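Local coordinates for putative uncharacterized protein (PDB 3M3I) that is of unknown function but has a cupin-type beta-sandwich fold and assembles as a dimer, at residues A[47-52]-A[178-183]; A[28-33]-A[38-43]; A[73-78]-A[95-100]; A[51-56]-A[184-189]; A[138-141]-A[145-148]. All coordinates share one frame; numbering follows the deposited sequence.

Contact 1: residues A[47-52]-A[178-183]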
# COMPACT_ATOMS: atom_id res chain seq x y z
N HIS A 47 -7.34 15.24 -4.09
CA HIS A 47 -8.76 15.34 -3.74
C HIS A 47 -8.95 15.25 -2.22
O HIS A 47 -8.41 14.35 -1.58
CB HIS A 47 -9.51 14.21 -4.44
CG HIS A 47 -10.97 14.11 -4.09
ND1 HIS A 47 -11.93 14.93 -4.64
CD2 HIS A 47 -11.63 13.24 -3.29
CE1 HIS A 47 -13.11 14.59 -4.17
NE2 HIS A 47 -12.96 13.57 -3.35
N LYS A 48 -9.70 16.19 -1.67
CA LYS A 48 -9.97 16.26 -0.24
C LYS A 48 -11.33 15.66 0.13
O LYS A 48 -12.28 15.73 -0.64
CB LYS A 48 -9.93 17.72 0.23
CG LYS A 48 -8.55 18.37 0.21
CD LYS A 48 -8.45 19.45 1.29
CE LYS A 48 -7.01 19.95 1.54
NZ LYS A 48 -6.76 21.37 1.09
N VAL A 49 -11.41 15.09 1.33
CA VAL A 49 -12.62 14.43 1.80
C VAL A 49 -12.82 14.79 3.27
O VAL A 49 -11.92 15.35 3.90
CB VAL A 49 -12.54 12.87 1.63
CG1 VAL A 49 -12.25 12.52 0.22
CG2 VAL A 49 -11.45 12.25 2.52
N ASP A 50 -14.00 14.47 3.79
CA ASP A 50 -14.29 14.56 5.22
C ASP A 50 -13.90 13.25 5.91
O ASP A 50 -14.31 12.15 5.49
CB ASP A 50 -15.78 14.85 5.45
CG ASP A 50 -16.17 16.31 5.15
OD1 ASP A 50 -15.39 17.25 5.42
OD2 ASP A 50 -17.30 16.52 4.67
N ASN A 51 -13.12 13.36 6.98
CA ASN A 51 -12.70 12.18 7.72
C ASN A 51 -13.78 11.69 8.73
O ASN A 51 -14.90 12.18 8.76
CB ASN A 51 -11.36 12.45 8.41
CG ASN A 51 -11.49 13.43 9.53
OD1 ASN A 51 -12.59 13.95 9.76
ND2 ASN A 51 -10.40 13.69 10.25
N GLU A 52 -13.43 10.71 9.56
CA GLU A 52 -14.37 10.16 10.54
C GLU A 52 -14.89 11.19 11.55
O GLU A 52 -15.92 10.95 12.16
CB GLU A 52 -13.73 8.99 11.31
CG GLU A 52 -13.48 7.72 10.48
CD GLU A 52 -12.18 7.75 9.67
OE1 GLU A 52 -11.57 8.84 9.51
OE2 GLU A 52 -11.78 6.67 9.18
N VAL A 178 -2.43 6.02 4.94
CA VAL A 178 -3.52 6.41 5.83
C VAL A 178 -4.63 7.01 4.98
O VAL A 178 -4.36 7.86 4.13
CB VAL A 178 -3.06 7.41 6.91
CG1 VAL A 178 -4.15 7.60 7.95
CG2 VAL A 178 -1.77 6.95 7.56
N SER A 179 -5.86 6.53 5.17
CA SER A 179 -7.02 7.01 4.41
C SER A 179 -8.33 6.91 5.20
O SER A 179 -8.71 5.81 5.63
CB SER A 179 -7.19 6.25 3.10
OG SER A 179 -8.43 6.59 2.48
N PRO A 180 -9.03 8.04 5.38
CA PRO A 180 -8.66 9.39 4.94
C PRO A 180 -7.32 9.86 5.54
O PRO A 180 -6.90 9.36 6.58
CB PRO A 180 -9.85 10.24 5.42
CG PRO A 180 -10.98 9.31 5.46
CD PRO A 180 -10.40 8.03 5.95
N GLY A 181 -6.69 10.83 4.89
CA GLY A 181 -5.25 11.06 5.01
C GLY A 181 -4.70 11.44 6.37
O GLY A 181 -5.44 11.87 7.26
N PHE A 182 -3.39 11.29 6.52
CA PHE A 182 -2.70 11.66 7.74
C PHE A 182 -2.60 13.19 7.92
O PHE A 182 -2.39 13.95 6.96
CB PHE A 182 -1.30 11.01 7.75
CG PHE A 182 -0.52 11.29 9.00
CD1 PHE A 182 -0.65 10.47 10.10
CD2 PHE A 182 0.32 12.36 9.08
CE1 PHE A 182 0.06 10.73 11.25
CE2 PHE A 182 1.02 12.62 10.23
CZ PHE A 182 0.88 11.80 11.31
N ASP A 183 -2.74 13.63 9.17
CA ASP A 183 -2.60 15.01 9.56
C ASP A 183 -2.16 14.96 11.01
O ASP A 183 -2.78 14.27 11.82
CB ASP A 183 -3.93 15.77 9.38
CG ASP A 183 -3.78 17.29 9.58
OD1 ASP A 183 -4.10 18.05 8.64
OD2 ASP A 183 -3.38 17.75 10.68
O HOH W 1 -8.05 11.61 8.73
O HOH W 2 -10.33 5.02 7.61

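Contact 2: residues A[28-33]-A[38-43]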
# COMPACT_ATOMS: atom_id res chain seq x y z
N LEU A 28 16.06 6.06 0.12
CA LEU A 28 14.69 6.57 0.22
C LEU A 28 14.61 7.86 1.02
O LEU A 28 13.52 8.36 1.29
CB LEU A 28 13.76 5.50 0.81
CG LEU A 28 13.67 4.20 0.01
CD1 LEU A 28 12.92 3.15 0.80
CD2 LEU A 28 13.03 4.43 -1.34
N GLN A 29 15.77 8.40 1.40
CA GLN A 29 15.86 9.70 2.06
C GLN A 29 14.95 9.75 3.30
O GLN A 29 14.29 10.73 3.60
CB GLN A 29 15.60 10.81 1.03
CG GLN A 29 16.71 10.82 -0.07
CD GLN A 29 16.28 11.38 -1.44
OE1 GLN A 29 15.09 11.37 -1.82
NE2 GLN A 29 17.27 11.83 -2.21
N LEU A 30 14.94 8.65 4.04
CA LEU A 30 14.12 8.54 5.24
C LEU A 30 14.74 9.40 6.33
O LEU A 30 15.97 9.54 6.39
CB LEU A 30 14.02 7.07 5.70
CG LEU A 30 13.64 6.00 4.66
CD1 LEU A 30 13.72 4.61 5.25
CD2 LEU A 30 12.26 6.25 4.09
N VAL A 31 13.90 9.98 7.17
CA VAL A 31 14.33 10.73 8.35
C VAL A 31 13.56 10.19 9.55
O VAL A 31 12.65 9.39 9.36
CB VAL A 31 14.12 12.24 8.18
CG1 VAL A 31 14.87 12.72 6.95
CG2 VAL A 31 12.64 12.58 8.07
N PRO A 32 13.94 10.60 10.78
CA PRO A 32 13.25 10.11 11.97
C PRO A 32 11.82 10.61 12.08
O PRO A 32 11.54 11.76 11.75
CB PRO A 32 14.08 10.69 13.12
CG PRO A 32 15.42 10.82 12.56
CD PRO A 32 15.19 11.28 11.15
N HIS A 33 10.95 9.74 12.55
CA HIS A 33 9.55 10.03 12.76
C HIS A 33 9.33 10.21 14.27
O HIS A 33 9.99 9.55 15.07
CB HIS A 33 8.72 8.86 12.23
CG HIS A 33 7.28 9.17 12.04
ND1 HIS A 33 6.41 9.32 13.09
CD2 HIS A 33 6.55 9.37 10.92
CE1 HIS A 33 5.20 9.60 12.63
NE2 HIS A 33 5.26 9.63 11.31
N TYR A 38 11.91 5.34 10.99
CA TYR A 38 12.31 6.28 9.95
C TYR A 38 11.21 6.41 8.88
O TYR A 38 10.40 5.51 8.70
CB TYR A 38 13.65 5.84 9.36
CG TYR A 38 14.73 5.71 10.43
CD1 TYR A 38 14.82 4.57 11.22
CD2 TYR A 38 15.64 6.74 10.68
CE1 TYR A 38 15.78 4.45 12.22
CE2 TYR A 38 16.61 6.62 11.67
CZ TYR A 38 16.67 5.47 12.44
OH TYR A 38 17.62 5.34 13.44
N TYR A 39 11.15 7.55 8.19
CA TYR A 39 10.10 7.76 7.21
C TYR A 39 10.34 8.85 6.16
O TYR A 39 11.26 9.62 6.25
CB TYR A 39 8.78 8.04 7.93
CG TYR A 39 8.49 9.49 8.15
CD1 TYR A 39 7.34 10.08 7.62
CD2 TYR A 39 9.34 10.29 8.90
CE1 TYR A 39 7.07 11.41 7.83
CE2 TYR A 39 9.07 11.62 9.10
CZ TYR A 39 7.94 12.17 8.57
OH TYR A 39 7.65 13.50 8.78
N SER A 40 9.48 8.87 5.14
CA SER A 40 9.35 10.04 4.28
C SER A 40 7.99 10.05 3.59
O SER A 40 7.48 9.01 3.23
CB SER A 40 10.46 10.09 3.24
OG SER A 40 10.38 8.98 2.39
N GLU A 41 7.43 11.23 3.41
CA GLU A 41 6.22 11.40 2.62
C GLU A 41 6.52 11.07 1.15
O GLU A 41 7.62 11.29 0.66
CB GLU A 41 5.68 12.83 2.78
CG GLU A 41 5.24 13.14 4.22
CD GLU A 41 4.67 14.56 4.40
OE1 GLU A 41 3.95 15.04 3.49
OE2 GLU A 41 4.91 15.18 5.46
N VAL A 42 5.53 10.50 0.46
CA VAL A 42 5.66 10.15 -0.94
C VAL A 42 4.59 10.90 -1.70
O VAL A 42 4.90 11.87 -2.37
CB VAL A 42 5.58 8.62 -1.15
CG1 VAL A 42 5.97 8.26 -2.57
CG2 VAL A 42 6.49 7.92 -0.16
N VAL A 43 3.34 10.49 -1.55
CA VAL A 43 2.25 11.20 -2.20
C VAL A 43 1.12 11.53 -1.26
O VAL A 43 0.92 10.89 -0.23
CB VAL A 43 1.68 10.43 -3.41
CG1 VAL A 43 2.81 10.07 -4.37
CG2 VAL A 43 0.91 9.20 -2.97

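Contact 3: residues A[73-78]-A[95-100]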
# COMPACT_ATOMS: atom_id res chain seq x y z
N SER A 73 8.50 1.92 16.61
CA SER A 73 7.46 2.95 16.60
C SER A 73 6.67 2.79 17.89
O SER A 73 6.14 1.74 18.15
CB SER A 73 6.56 2.77 15.37
OG SER A 73 5.24 3.29 15.55
N HIS A 74 6.61 3.83 18.71
CA HIS A 74 5.99 3.72 20.04
C HIS A 74 4.50 3.92 19.95
O HIS A 74 4.01 4.47 18.98
CB HIS A 74 6.60 4.74 21.00
CG HIS A 74 8.05 4.49 21.29
ND1 HIS A 74 9.05 4.94 20.47
CD2 HIS A 74 8.65 3.84 22.31
CE1 HIS A 74 10.22 4.57 20.96
NE2 HIS A 74 10.00 3.90 22.08
N LEU A 75 3.79 3.47 20.98
CA LEU A 75 2.34 3.49 20.98
C LEU A 75 1.75 4.88 20.65
O LEU A 75 2.00 5.87 21.34
CB LEU A 75 1.79 2.96 22.32
CG LEU A 75 2.12 1.49 22.64
CD1 LEU A 75 1.38 1.00 23.87
CD2 LEU A 75 1.79 0.58 21.46
N HIS A 76 0.98 4.92 19.57
CA HIS A 76 0.31 6.14 19.14
C HIS A 76 -1.09 5.82 18.60
O HIS A 76 -1.47 4.64 18.48
CB HIS A 76 1.14 6.84 18.07
CG HIS A 76 1.32 6.02 16.83
ND1 HIS A 76 2.18 4.94 16.76
CD2 HIS A 76 0.74 6.11 15.61
CE1 HIS A 76 2.13 4.42 15.56
NE2 HIS A 76 1.26 5.10 14.83
N ARG A 77 -1.85 6.84 18.28
CA ARG A 77 -3.20 6.63 17.80
C ARG A 77 -3.54 7.61 16.67
O ARG A 77 -3.11 8.76 16.68
CB ARG A 77 -4.19 6.75 18.97
CG ARG A 77 -5.65 6.56 18.59
CD ARG A 77 -6.53 7.34 19.51
NE ARG A 77 -6.77 6.64 20.77
CZ ARG A 77 -6.95 7.23 21.95
NH1 ARG A 77 -6.89 8.55 22.08
NH2 ARG A 77 -7.19 6.48 23.01
N LEU A 78 -4.30 7.11 15.70
CA LEU A 78 -4.76 7.90 14.57
C LEU A 78 -6.28 7.95 14.67
O LEU A 78 -6.85 7.44 15.62
CB LEU A 78 -4.32 7.25 13.25
CG LEU A 78 -2.81 7.17 12.99
CD1 LEU A 78 -2.48 6.20 11.86
CD2 LEU A 78 -2.22 8.53 12.67
N HIS A 95 1.96 -4.15 17.01
CA HIS A 95 1.34 -4.34 18.32
C HIS A 95 0.09 -3.50 18.33
O HIS A 95 0.18 -2.28 18.50
CB HIS A 95 2.30 -3.88 19.42
CG HIS A 95 3.62 -4.59 19.42
ND1 HIS A 95 4.05 -5.37 20.47
CD2 HIS A 95 4.61 -4.63 18.50
CE1 HIS A 95 5.24 -5.85 20.19
NE2 HIS A 95 5.60 -5.43 19.00
N VAL A 96 -1.07 -4.11 18.15
CA VAL A 96 -2.32 -3.38 17.94
C VAL A 96 -3.30 -3.59 19.09
O VAL A 96 -3.77 -4.71 19.30
CB VAL A 96 -3.00 -3.83 16.61
CG1 VAL A 96 -4.26 -3.03 16.35
CG2 VAL A 96 -2.04 -3.69 15.44
N ILE A 97 -3.62 -2.54 19.84
CA ILE A 97 -4.70 -2.61 20.81
C ILE A 97 -5.92 -1.97 20.15
O ILE A 97 -5.91 -0.79 19.86
CB ILE A 97 -4.38 -1.89 22.14
CG1 ILE A 97 -3.01 -2.30 22.69
CG2 ILE A 97 -5.48 -2.18 23.15
CD1 ILE A 97 -2.39 -1.30 23.65
N LEU A 98 -6.96 -2.75 19.89
CA LEU A 98 -8.13 -2.25 19.17
C LEU A 98 -9.06 -1.54 20.13
O LEU A 98 -9.18 -1.96 21.26
CB LEU A 98 -8.90 -3.40 18.51
CG LEU A 98 -8.13 -4.36 17.60
CD1 LEU A 98 -9.02 -5.57 17.30
CD2 LEU A 98 -7.69 -3.68 16.31
N LYS A 99 -9.71 -0.47 19.67
CA LYS A 99 -10.75 0.21 20.45
C LYS A 99 -11.96 -0.69 20.64
O LYS A 99 -12.54 -0.75 21.71
CB LYS A 99 -11.17 1.51 19.76
CG LYS A 99 -11.97 2.45 20.62
CD LYS A 99 -12.12 3.78 19.90
CE LYS A 99 -12.70 4.86 20.80
NZ LYS A 99 -12.59 6.22 20.17
N ASP A 100 -12.37 -1.36 19.57
CA ASP A 100 -13.24 -2.54 19.64
C ASP A 100 -12.68 -3.56 18.65
O ASP A 100 -11.93 -3.17 17.75
CB ASP A 100 -14.69 -2.23 19.26
CG ASP A 100 -15.15 -0.87 19.75
OD1 ASP A 100 -15.86 -0.81 20.78
OD2 ASP A 100 -14.83 0.13 19.08

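Contact 4: residues A[51-56]-A[184-189]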
# COMPACT_ATOMS: atom_id res chain seq x y z
N ASN A 51 -13.12 13.36 6.98
CA ASN A 51 -12.70 12.18 7.72
C ASN A 51 -13.78 11.69 8.73
O ASN A 51 -14.90 12.18 8.76
CB ASN A 51 -11.36 12.45 8.41
CG ASN A 51 -11.49 13.43 9.53
OD1 ASN A 51 -12.59 13.95 9.76
ND2 ASN A 51 -10.40 13.69 10.25
N GLU A 52 -13.43 10.71 9.56
CA GLU A 52 -14.37 10.16 10.54
C GLU A 52 -14.89 11.19 11.55
O GLU A 52 -15.92 10.95 12.16
CB GLU A 52 -13.73 8.99 11.31
CG GLU A 52 -13.48 7.72 10.48
CD GLU A 52 -12.18 7.75 9.67
OE1 GLU A 52 -11.57 8.84 9.51
OE2 GLU A 52 -11.78 6.67 9.18
N GLU A 53 -14.18 12.30 11.73
CA GLU A 53 -14.54 13.32 12.74
C GLU A 53 -15.03 14.64 12.14
O GLU A 53 -15.18 15.61 12.86
CB GLU A 53 -13.33 13.60 13.66
CG GLU A 53 -13.00 12.49 14.65
CD GLU A 53 -11.58 12.61 15.25
OE1 GLU A 53 -10.68 13.21 14.59
OE2 GLU A 53 -11.37 12.10 16.38
N GLY A 54 -15.27 14.67 10.84
CA GLY A 54 -15.83 15.86 10.19
C GLY A 54 -14.83 16.73 9.44
O GLY A 54 -15.23 17.58 8.64
N ASN A 55 -13.53 16.51 9.68
CA ASN A 55 -12.48 17.40 9.19
C ASN A 55 -12.03 17.13 7.76
O ASN A 55 -11.99 15.98 7.32
CB ASN A 55 -11.28 17.29 10.12
CG ASN A 55 -11.62 17.58 11.57
OD1 ASN A 55 -12.37 18.50 11.87
ND2 ASN A 55 -11.05 16.80 12.48
N ARG A 56 -11.65 18.18 7.05
CA ARG A 56 -11.14 18.06 5.69
C ARG A 56 -9.72 17.51 5.69
O ARG A 56 -8.81 18.06 6.33
CB ARG A 56 -11.16 19.40 4.95
CG ARG A 56 -12.54 20.03 4.85
CD ARG A 56 -13.50 19.20 4.01
NE ARG A 56 -13.22 19.32 2.59
CZ ARG A 56 -13.89 18.69 1.64
NH1 ARG A 56 -14.87 17.87 1.96
NH2 ARG A 56 -13.57 18.85 0.36
N TYR A 184 -1.08 15.67 11.35
CA TYR A 184 -0.57 15.64 12.73
C TYR A 184 -1.60 16.15 13.74
O TYR A 184 -1.48 15.86 14.93
CB TYR A 184 0.75 16.40 12.85
CG TYR A 184 1.97 15.60 12.44
CD1 TYR A 184 2.47 14.60 13.24
CD2 TYR A 184 2.63 15.86 11.23
CE1 TYR A 184 3.60 13.86 12.86
CE2 TYR A 184 3.75 15.12 10.84
CZ TYR A 184 4.23 14.14 11.66
OH TYR A 184 5.34 13.41 11.27
N ARG A 185 -2.64 16.85 13.28
CA ARG A 185 -3.71 17.23 14.19
C ARG A 185 -4.42 15.99 14.74
O ARG A 185 -4.97 16.05 15.83
CB ARG A 185 -4.67 18.21 13.56
CG ARG A 185 -4.11 19.63 13.46
CD ARG A 185 -5.01 20.58 12.70
NE ARG A 185 -5.16 20.19 11.30
CZ ARG A 185 -5.79 20.91 10.36
NH1 ARG A 185 -6.31 22.10 10.63
NH2 ARG A 185 -5.86 20.44 9.12
N ASP A 186 -4.36 14.87 14.00
CA ASP A 186 -4.93 13.58 14.40
C ASP A 186 -3.89 12.58 14.96
O ASP A 186 -4.16 11.37 15.05
CB ASP A 186 -5.59 12.91 13.19
CG ASP A 186 -6.49 13.85 12.43
OD1 ASP A 186 -7.24 14.57 13.08
OD2 ASP A 186 -6.46 13.86 11.19
N PHE A 187 -2.71 13.07 15.32
CA PHE A 187 -1.62 12.21 15.77
C PHE A 187 -1.49 12.40 17.26
O PHE A 187 -1.19 13.52 17.73
CB PHE A 187 -0.35 12.61 15.05
CG PHE A 187 0.87 11.83 15.44
CD1 PHE A 187 1.04 10.52 15.02
CD2 PHE A 187 1.88 12.43 16.20
CE1 PHE A 187 2.17 9.82 15.36
CE2 PHE A 187 3.01 11.73 16.54
CZ PHE A 187 3.17 10.42 16.12
N GLU A 188 -1.78 11.34 17.99
CA GLU A 188 -1.69 11.33 19.45
C GLU A 188 -0.61 10.35 19.85
O GLU A 188 -0.63 9.22 19.42
CB GLU A 188 -3.04 10.97 20.10
CG GLU A 188 -2.98 10.85 21.63
CD GLU A 188 -4.33 11.06 22.32
OE1 GLU A 188 -5.38 10.98 21.64
OE2 GLU A 188 -4.34 11.31 23.56
N ILE A 189 0.34 10.79 20.67
CA ILE A 189 1.40 9.91 21.15
C ILE A 189 1.18 9.70 22.64
O ILE A 189 0.65 10.57 23.32
CB ILE A 189 2.80 10.49 20.83
CG1 ILE A 189 3.90 9.46 21.07
CG2 ILE A 189 3.10 11.73 21.70
CD1 ILE A 189 3.91 8.33 20.05
O HOH W 3 -9.77 14.55 12.56

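Contact 5: residues A[138-141]-A[145-148]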
# COMPACT_ATOMS: atom_id res chain seq x y z
N ALA A 138 6.67 -11.53 4.44
CA ALA A 138 6.54 -12.27 3.17
C ALA A 138 6.57 -13.80 3.30
O ALA A 138 6.44 -14.51 2.31
CB ALA A 138 7.63 -11.81 2.19
N ARG A 139 6.80 -14.31 4.51
CA ARG A 139 6.65 -15.73 4.74
C ARG A 139 5.26 -15.95 5.28
O ARG A 139 5.05 -16.11 6.49
CB ARG A 139 7.71 -16.26 5.71
CG ARG A 139 9.12 -16.24 5.15
CD ARG A 139 10.09 -15.94 6.27
NE ARG A 139 11.49 -16.21 5.93
CZ ARG A 139 12.50 -15.94 6.75
NH1 ARG A 139 12.28 -15.40 7.95
NH2 ARG A 139 13.75 -16.20 6.37
N VAL A 140 4.32 -15.98 4.36
CA VAL A 140 2.91 -16.18 4.68
C VAL A 140 2.62 -17.59 5.19
O VAL A 140 1.60 -17.80 5.85
CB VAL A 140 2.02 -15.92 3.48
CG1 VAL A 140 2.15 -14.42 3.06
CG2 VAL A 140 2.36 -16.89 2.35
N GLU A 141 3.53 -18.51 4.90
CA GLU A 141 3.43 -19.87 5.40
C GLU A 141 3.80 -19.98 6.87
O GLU A 141 3.60 -21.03 7.48
CB GLU A 141 4.24 -20.84 4.50
CG GLU A 141 5.77 -20.68 4.48
CD GLU A 141 6.30 -19.46 3.70
OE1 GLU A 141 7.50 -19.46 3.41
OE2 GLU A 141 5.55 -18.50 3.41
N LEU A 145 1.85 -11.55 7.10
CA LEU A 145 0.87 -10.96 6.19
C LEU A 145 1.49 -9.86 5.35
O LEU A 145 1.97 -8.87 5.90
CB LEU A 145 -0.29 -10.40 7.01
CG LEU A 145 -1.10 -11.41 7.84
CD1 LEU A 145 -2.11 -10.72 8.77
CD2 LEU A 145 -1.79 -12.42 6.96
N LEU A 146 1.50 -10.00 4.03
CA LEU A 146 2.09 -9.00 3.15
C LEU A 146 1.44 -7.64 3.28
O LEU A 146 2.06 -6.62 3.02
CB LEU A 146 1.99 -9.43 1.70
CG LEU A 146 2.89 -10.55 1.16
CD1 LEU A 146 2.36 -10.94 -0.19
CD2 LEU A 146 4.37 -10.13 1.09
N GLN A 147 0.17 -7.64 3.67
CA GLN A 147 -0.61 -6.42 3.84
C GLN A 147 -1.45 -6.57 5.11
O GLN A 147 -1.88 -7.67 5.44
CB GLN A 147 -1.49 -6.25 2.60
CG GLN A 147 -2.36 -5.01 2.56
CD GLN A 147 -3.51 -5.12 1.56
OE1 GLN A 147 -4.60 -4.68 1.85
NE2 GLN A 147 -3.26 -5.66 0.38
N TYR A 148 -1.68 -5.48 5.82
CA TYR A 148 -2.54 -5.45 7.00
C TYR A 148 -2.92 -4.01 7.33
O TYR A 148 -2.12 -3.09 7.15
CB TYR A 148 -1.84 -6.09 8.20
CG TYR A 148 -2.64 -5.98 9.47
CD1 TYR A 148 -3.55 -6.98 9.83
CD2 TYR A 148 -2.51 -4.88 10.30
CE1 TYR A 148 -4.30 -6.87 11.01
CE2 TYR A 148 -3.25 -4.77 11.46
CZ TYR A 148 -4.14 -5.76 11.81
OH TYR A 148 -4.86 -5.62 12.97

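Contact 1: residues A[47-52]-A[178-183]
Pro180 offers the CB, CG and CD atoms of its ring to Val49, Asn51 and Glu52. The side chains of Val49 and Pro180 meet at about a right angle, with methyl CG2 of Val49 3.9 Å from CB of Pro180. This methyl sits between the backbone N and the carbonyl carbon of its own residue (chi1 -56° for CG1). Beside it, CB of Asn51 lies 4.0 Å from the same CB of Pro180, while the amide beyond turns away, its OD1 bonded to the backbone N of Asn55. Glu52 bends at chi2 (83°), bringing its carboxylate back at a slant to the ring, both OE1 and OE2 3.8 Å from CD of Pro180. OE1 of Glu52 bonds to the hydroxyl of Ser80. Water completes the joint at both ends: one molecule donates to OE2 of Glu52 and to O of Ser179, each at 2.7 Å; another lies 3.0 Å from O of Gly181, to which it can donate, and accepts a weak bond from ND2 of Asn51. The peptide bond before Pro180 is cis. His47 of the second subunit packs on Pro180, and Ser179 hydroxyls of the two subunits bond to each other. The arrangement is a cis-proline packed between the short strand 48-50 and the chain following strand 172-179, at the dimer interface of a cupin fold.

Contact 2: residues A[28-33]-A[38-43]
The backbone N of Tyr39 donates to O of Val31 at 2.6 Å. The same carbonyl oxygen also takes a CA-H...O contact from Tyr38, whose CA lies 3.2 Å away. In return N of Val31 donates to O of Tyr39 at 2.8 Å, a nearly straight bond (166°), and CA of Leu30 approaches this second oxygen as well. Val31 and Tyr39 therefore form an antiparallel hydrogen-bonded pair, followed by the non-hydrogen-bonded pair Pro32 and Tyr38. Together they make a beta hairpin in which the short strand 31-32 joins the edge of strand 38-44, just after a Schellman motif with Gln29 as its C-prime residue has ended helix 21-27. Val31 and Tyr39 send their side chains to one face of the sheet, and CG2 of Val31 rests 3.8 Å from CE2 of the Tyr39 ring. One face of that ring is met by His33 in a T-shaped stack: the planes are at 72°, and CD2 of His33 stands over the centre of the Tyr39 face, 3.4 Å from CG. With CG of His33 anti to its backbone N (chi1 -164°), the imidazole reaches the tyrosine at about a right angle, edge first. Tyr184 packs on His33 and makes a weak bond to the Tyr39 hydroxyl. Away from this stack, CB of Leu30 and CB of Tyr38 touch at 3.9 Å, and Leu30 also packs on Leu66 of strand 56-67. Farther along, OG of Ser40 gives O of Leu28 a weak hydrogen bond.

Contact 3: residues A[73-78]-A[95-100]
The corner before strand 76-77 is joined to strand 92-98, across strand 155-159 of the same five-stranded sheet, by Leu75 reaching His95 and Ile97. Leu75 stands where the chain passes from strand 73-74 into strand 76-77. Its two methyls divide the work. CD1 meets CD1 of Ile97 at 4.4 Å, methyl against methyl, while CD2 lies 4.4 Å from the carbonyl oxygen of His95. The Leu75 side chain, nearly extended at chi2 (-172°), spans the gap between backbones whose nearest CA atoms, those of Leu75 and His95, are 8.3 Å apart. His95 and Ile97, two residues apart on their strand, both face Leu75, whereas Val96 between them points away. NE2 of His95 is hydrogen-bonded with the hydroxyl of Ser159, and Met209 of helix 203-209 packs on both His95 and Leu75. The corner itself is braced within 73-78: ND1 of His76 donates to O of His74 at 2.9 Å and 165°, with the oxygen lying close to the imidazole plane. Just beyond, Arg77 pairs with Glu188 on the neighbouring strand 188-189. A leucine at a strand corner, packed on Ile155 of strand 155-159 and on Met209 of helix 203-209, belongs to the apolar layer on one sheet of this cupin-type beta sandwich.

Contact 4: residues A[51-56]-A[184-189]
Asp186 faces Asn51, Glu53 and Asn55 across a single water molecule that ties all four side chains together. The water donates to OD1 of Asp186 and OE1 of Glu53, each at 2.6 Å, and accepts from ND2 of Asn51 at 2.5 Å and ND2 of Asn55 at 2.6 Å. All four bonds are short for a water, so the exact position or identity of this site is uncertain. Direct approaches are longer: OE1 of Glu53 is 4.0 Å from OD1 of Asp186, the two side chains sliding past each other with carboxylate planes 64° apart. The groups of 51-56 are set by a type I turn from Asn51 to Gly54. Here OD1 of Asn51 makes an Asx turn with N of Glu53 (3.0 Å) and accepts also from N of Asn55 (2.7 Å). The two donors reach it from opposite faces of the amide, which probably restrains the group with ND2 turned to the water. Opposite, Asp186 follows the 3-10 segment 184-185, and its OD2 forms a salt bridge with Arg57. Two acidic groups thus come close round one water: two amide N-H groups donate to it, its own protons go to the carboxylates, and Arg57 probably offsets part of their mutual repulsion.

Contact 5: residues A[138-141]-A[145-148]
With CG of Leu146 anti to its carbonyl carbon (chi1 -73°) and CD1 anti to CA (chi2 168°), the second methyl, CD2, is left to branch against Ala138. CD2 of Leu146 lies 3.7 Å from CA and 3.8 Å from CB of Ala138, so it touches both the backbone and the methyl of that residue, even though the CB of Ala138 is directed away from 145-148. Val140 meets the same leucine farther back along its chain: CG1 of Val140 is 4.4 Å from CG of Leu146, a looser touch than that of Ala138. One leucine thus touches both residues, at the start of the 3-10 segment 140-141. The contact is wholly apolar. Backbone bonds tie Leu145 to Leu135 and Gly137, and Leu146 to Tyr86 of strand 81-87; a side-chain bond joins OE1 of Glu144 to N of Arg139. The second subunit shares in the cluster, for its Trp24 packs on Val140 and its Leu173 on Leu146; next door, Gln147 bonds to Thr62 and Ser175 of that subunit. The loop carries the chain from strand 130-136 of the five-stranded sheet to strand 147-150 of the seven-stranded one, an inter-sheet connection of the kind that builds a cupin beta sandwich, here packed at the dimer interface.

From the N terminus, contact 2 closes the short hairpin of 28-43. Contacts 1 and 4 then open from overlapping segments at 47-56 and close one after the other, at 178-183 and 184-189, so their loops interleave and share Asn51 and Glu52. Contacts 3 and 5 are nested inside both, in series with each other. Contact 2 meets contact 4 again through Tyr184, against His33 and Tyr39, and contact 3 meets it through the neighbouring strands 76-77 and 188-189. Contacts 1, 2 and 5 reach the seven-stranded sheet, contacts 3 and 4 the five-stranded one; the second subunit touches all but contact 3.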